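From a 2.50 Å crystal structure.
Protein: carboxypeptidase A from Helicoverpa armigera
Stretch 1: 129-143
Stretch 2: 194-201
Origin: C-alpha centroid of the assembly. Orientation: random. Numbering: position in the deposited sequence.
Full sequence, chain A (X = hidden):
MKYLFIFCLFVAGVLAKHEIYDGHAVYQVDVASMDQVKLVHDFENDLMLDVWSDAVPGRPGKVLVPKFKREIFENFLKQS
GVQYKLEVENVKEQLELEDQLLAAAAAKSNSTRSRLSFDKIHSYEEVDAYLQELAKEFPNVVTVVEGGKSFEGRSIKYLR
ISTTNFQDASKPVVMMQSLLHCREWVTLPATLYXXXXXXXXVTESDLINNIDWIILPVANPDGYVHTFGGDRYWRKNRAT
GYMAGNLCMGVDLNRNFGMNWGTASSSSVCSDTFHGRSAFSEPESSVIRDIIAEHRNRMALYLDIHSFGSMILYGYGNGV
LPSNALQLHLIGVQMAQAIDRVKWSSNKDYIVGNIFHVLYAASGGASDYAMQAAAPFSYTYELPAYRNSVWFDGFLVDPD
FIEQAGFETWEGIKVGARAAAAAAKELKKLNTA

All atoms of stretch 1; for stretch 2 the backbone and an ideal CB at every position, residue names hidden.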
# COMPACT_ATOMS: atom_id res chain seq x y z
N ALA A 129 20.01 -4.65 0.91
CA ALA A 129 21.40 -4.56 0.43
C ALA A 129 21.57 -3.41 -0.54
O ALA A 129 22.56 -2.69 -0.53
CB ALA A 129 21.88 -5.83 -0.25
N TYR A 130 20.59 -3.23 -1.43
CA TYR A 130 20.59 -2.20 -2.44
C TYR A 130 20.69 -0.81 -1.82
O TYR A 130 21.49 -0.01 -2.29
CB TYR A 130 19.31 -2.30 -3.29
CG TYR A 130 19.11 -1.19 -4.31
CD1 TYR A 130 20.08 -0.93 -5.28
CD2 TYR A 130 17.95 -0.43 -4.32
CE1 TYR A 130 19.88 0.04 -6.24
CE2 TYR A 130 17.76 0.58 -5.25
CZ TYR A 130 18.72 0.78 -6.23
OH TYR A 130 18.46 1.76 -7.14
N LEU A 131 19.85 -0.54 -0.82
CA LEU A 131 19.90 0.74 -0.12
C LEU A 131 21.28 1.11 0.38
O LEU A 131 21.65 2.28 0.32
CB LEU A 131 18.91 0.78 1.07
CG LEU A 131 17.44 0.53 0.71
CD1 LEU A 131 16.55 0.69 1.94
CD2 LEU A 131 17.00 1.42 -0.45
N GLN A 132 21.98 0.12 0.95
CA GLN A 132 23.33 0.32 1.47
C GLN A 132 24.37 0.55 0.41
O GLN A 132 25.36 1.26 0.61
CB GLN A 132 23.73 -0.89 2.33
CG GLN A 132 22.91 -1.01 3.60
CD GLN A 132 23.15 -2.31 4.33
OE1 GLN A 132 22.27 -3.17 4.44
NE2 GLN A 132 24.36 -2.47 4.81
N GLU A 133 24.18 0.03 -0.78
CA GLU A 133 25.09 0.14 -1.89
C GLU A 133 24.98 1.52 -2.52
O GLU A 133 25.95 2.18 -2.96
CB GLU A 133 24.85 -0.93 -2.95
CG GLU A 133 25.11 -2.36 -2.45
CD GLU A 133 26.55 -2.54 -1.98
OE1 GLU A 133 27.41 -2.37 -2.88
OE2 GLU A 133 26.77 -2.84 -0.79
N LEU A 134 23.78 2.04 -2.47
CA LEU A 134 23.48 3.38 -2.98
C LEU A 134 24.18 4.43 -2.16
O LEU A 134 24.78 5.38 -2.70
CB LEU A 134 21.94 3.54 -2.94
CG LEU A 134 21.24 3.91 -4.24
CD1 LEU A 134 21.63 3.04 -5.42
CD2 LEU A 134 19.73 3.85 -4.03
N ALA A 135 24.20 4.23 -0.82
CA ALA A 135 24.89 5.19 0.04
C ALA A 135 26.41 5.20 -0.10
O ALA A 135 27.04 6.19 0.29
CB ALA A 135 24.54 4.99 1.51
N LYS A 136 26.98 4.12 -0.62
CA LYS A 136 28.40 4.07 -0.97
C LYS A 136 28.78 4.77 -2.27
O LYS A 136 29.82 5.38 -2.36
CB LYS A 136 28.80 2.59 -1.15
CG LYS A 136 28.72 1.79 0.14
CD LYS A 136 29.23 0.37 -0.08
CE LYS A 136 28.71 -0.58 1.02
NZ LYS A 136 29.01 -2.00 0.67
N GLU A 137 27.93 4.68 -3.29
CA GLU A 137 28.21 5.26 -4.60
C GLU A 137 27.78 6.71 -4.71
O GLU A 137 28.36 7.49 -5.48
CB GLU A 137 27.50 4.47 -5.71
CG GLU A 137 27.99 4.72 -7.12
CD GLU A 137 27.32 3.85 -8.17
OE1 GLU A 137 26.74 2.83 -7.72
OE2 GLU A 137 27.34 4.11 -9.39
N PHE A 138 26.74 7.11 -3.96
CA PHE A 138 26.23 8.48 -3.99
C PHE A 138 26.11 9.10 -2.60
O PHE A 138 25.00 9.44 -2.11
CB PHE A 138 24.83 8.44 -4.67
CG PHE A 138 24.85 7.77 -6.02
CD1 PHE A 138 24.33 6.48 -6.12
CD2 PHE A 138 25.40 8.34 -7.15
CE1 PHE A 138 24.33 5.79 -7.33
CE2 PHE A 138 25.40 7.66 -8.36
CZ PHE A 138 24.88 6.37 -8.48
N PRO A 139 27.23 9.28 -1.90
CA PRO A 139 27.25 9.76 -0.53
C PRO A 139 26.86 11.21 -0.34
O PRO A 139 26.44 11.60 0.74
CB PRO A 139 28.71 9.50 -0.09
CG PRO A 139 29.49 9.62 -1.35
CD PRO A 139 28.61 8.92 -2.35
N ASN A 140 27.00 12.03 -1.39
CA ASN A 140 26.60 13.43 -1.29
C ASN A 140 25.11 13.69 -1.34
O ASN A 140 24.66 14.80 -1.00
CB ASN A 140 27.32 14.24 -2.38
CG ASN A 140 28.75 14.54 -1.98
OD1 ASN A 140 29.68 13.71 -1.98
ND2 ASN A 140 28.94 15.82 -1.65
N VAL A 141 24.32 12.80 -1.94
CA VAL A 141 22.87 12.95 -1.95
C VAL A 141 22.09 11.88 -1.21
O VAL A 141 21.00 12.17 -0.74
CB VAL A 141 22.36 13.05 -3.40
CG1 VAL A 141 22.94 14.24 -4.16
CG2 VAL A 141 22.65 11.75 -4.13
N VAL A 142 22.65 10.68 -1.08
CA VAL A 142 21.98 9.54 -0.48
C VAL A 142 22.55 9.28 0.92
O VAL A 142 23.77 9.19 1.11
CB VAL A 142 22.07 8.26 -1.34
CG1 VAL A 142 21.47 7.08 -0.61
CG2 VAL A 142 21.33 8.43 -2.66
N THR A 143 21.73 8.98 1.87
CA THR A 143 22.01 8.68 3.23
C THR A 143 21.04 7.58 3.69
O THR A 143 19.82 7.74 3.74
CB THR A 143 21.83 9.90 4.18
OG1 THR A 143 22.73 10.95 3.89
CG2 THR A 143 22.05 9.49 5.62
N UNK A 194 11.07 5.77 -7.94
CA UNK A 194 11.32 7.11 -7.39
C UNK A 194 12.78 7.31 -6.96
O UNK A 194 13.39 8.38 -7.06
CB UNK A 194 10.40 7.36 -6.19
N UNK A 195 13.39 6.28 -6.37
CA UNK A 195 14.80 6.27 -6.03
C UNK A 195 15.65 6.32 -7.30
O UNK A 195 16.72 6.94 -7.33
CB UNK A 195 15.14 5.03 -5.20
N UNK A 196 15.18 5.60 -8.34
CA UNK A 196 15.93 5.48 -9.58
C UNK A 196 16.00 6.82 -10.29
O UNK A 196 17.02 7.22 -10.84
CB UNK A 196 15.30 4.43 -10.49
N UNK A 197 14.91 7.55 -10.33
CA UNK A 197 14.90 8.87 -11.00
C UNK A 197 15.50 10.00 -10.16
O UNK A 197 15.95 10.98 -10.71
CB UNK A 197 13.46 9.24 -11.37
N UNK A 198 15.53 9.85 -8.83
CA UNK A 198 16.15 10.86 -7.97
C UNK A 198 17.63 10.63 -7.74
O UNK A 198 18.34 11.52 -7.29
CB UNK A 198 15.43 10.90 -6.62
N UNK A 199 18.12 9.43 -7.98
CA UNK A 199 19.52 9.08 -7.73
C UNK A 199 20.24 8.59 -8.97
O UNK A 199 21.29 9.15 -9.22
CB UNK A 199 19.60 8.01 -6.64
N UNK A 200 19.79 7.51 -9.60
CA UNK A 200 20.45 6.85 -10.69
C UNK A 200 20.37 7.60 -12.00
O UNK A 200 21.39 7.86 -12.64
CB UNK A 200 19.86 5.45 -10.87
N UNK A 201 19.17 7.91 -12.45
CA UNK A 201 18.91 8.58 -13.70
C UNK A 201 18.20 9.90 -13.48
O UNK A 201 16.97 9.92 -13.56
CB UNK A 201 18.08 7.68 -14.62

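Stretch 1 offers an apolar surface along one side of its helix, 129-137, and in the residues that follow. Tyr130, Leu134, Phe138 and Val142 point toward stretch 2, and the end of Leu131 reaches that way. The two helices run nearly parallel, at 11°, with axes 12.1 Å apart at closest approach. That spacing leaves room for side chains between them.

Position 194 is helical, and nothing of stretch 1 lies within 5.5 Å of its ideal CB. Stretch 1 sets no demand here, and many residues would fit. The deposited residue is Ala194, which makes no contact across the stretches.

Position 195 is helical, with CB directed toward stretch 1. The ideal CB lies 4.9 Å from Leu134 CD2 and 5.0 Å from Tyr130 OH. Leucine carbons offer nothing polar, so a medium aliphatic side chain suits best: Leu, Ile, Val or Met. The hydroxyl of Tyr130 could also tolerate a polar neighbour. The residue is Ile195. Its CG2 packs 3.4 Å from Leu134 CD2 and lies 4.2 Å from Tyr130 OH, oblique to the tyrosine ring. Its CD1 extends the contact to Leu131 CD2, at 4.3 Å.

Position 196 points sideways. Its ideal CB is 5.3 Å from Tyr130 OH, so a polar or an apolar residue could stand here. It is His196, rotamer t at chi1, and its closest side-chain atom to stretch 1, His196 CB, is 5.2 Å from Tyr130 OH, too far for a contact.

Position 197 is out of reach, and stretch 1 leaves the choice open. Lys197 turns instead to its own stretch: its NZ forms a salt bridge with OD1 of the residue at 201, at 3.1 Å.

Position 198 is also beyond reach of stretch 1, which again does not narrow the choice. Leu198 makes no close contact with it; its backbone N donates to Ala194 O at 3.1 Å.

Position 199 has phi/psi of -122/-60, and CB points toward stretch 1. The ideal CB is 4.4 Å from Val142 CG2, 4.9 Å from Leu134 CD2 and 5.0 Å from Phe138 CD1. Carbon lies close on several sides, which favours a compact apolar residue such as Val, Ile, Leu or Ala. Val199 is deposited, with more area covered by stretch 1 than any other residue of stretch 2. Its CG1 lies 3.5 Å from Phe138 CD1, 3.6 Å from Val142 CG2 and 4.2 Å from Leu134 CG. Its backbone O sits over one face of the Phe138 ring.

Position 200 starts sideways, with ideal CB 5.4 Å from Tyr130 OH. An apolar side chain long enough to reach back, such as Ile, Leu or Met, could touch the leucine and phenylalanine. Ile200 does so: CD1 is 3.7 Å from Phe138 CE1 and 3.9 Å from Leu134 CD1. Its CG1 is 4.1 Å from Tyr130 OH.

Position 201 lies past the helix, and nothing of stretch 1 is within 5.5 Å of its ideal CB, so stretch 1 leaves the choice open and a polar residue is acceptable. Asp201 completes the salt bridge with Lys197. Its N donates to His196 O at 2.8 Å, closing the wider pi-type turn.

Stretch 2 (194-201) AIHKLVID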
# COMPACT_ATOMS: atom_id res chain seq x y z
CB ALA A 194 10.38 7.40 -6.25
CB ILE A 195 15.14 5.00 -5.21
CG1 ILE A 195 14.45 5.05 -3.84
CG2 ILE A 195 16.62 4.84 -5.04
CD1 ILE A 195 14.56 3.81 -2.98
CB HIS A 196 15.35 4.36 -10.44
CG HIS A 196 15.87 4.29 -11.85
ND1 HIS A 196 15.28 4.80 -12.98
CD2 HIS A 196 17.03 3.72 -12.25
CE1 HIS A 196 16.04 4.55 -14.03
NE2 HIS A 196 17.11 3.91 -13.61
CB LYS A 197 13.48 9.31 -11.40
CG LYS A 197 12.94 8.48 -12.58
CD LYS A 197 13.77 8.92 -13.79
CE LYS A 197 13.43 8.12 -15.03
NZ LYS A 197 14.20 8.77 -16.16
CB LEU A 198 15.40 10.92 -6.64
CG LEU A 198 13.95 11.37 -6.66
CD1 LEU A 198 13.34 11.17 -5.28
CD2 LEU A 198 13.78 12.82 -7.07
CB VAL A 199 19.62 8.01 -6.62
CG1 VAL A 199 21.04 7.67 -6.20
CG2 VAL A 199 18.83 8.42 -5.37
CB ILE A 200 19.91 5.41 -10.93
CG1 ILE A 200 19.95 4.60 -9.63
CG2 ILE A 200 20.67 4.72 -12.05
CD1 ILE A 200 21.30 4.40 -9.03
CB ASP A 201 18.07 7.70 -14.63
CG ASP A 201 18.04 8.23 -16.05
OD1 ASP A 201 17.08 7.80 -16.70
OD2 ASP A 201 18.94 9.00 -16.44
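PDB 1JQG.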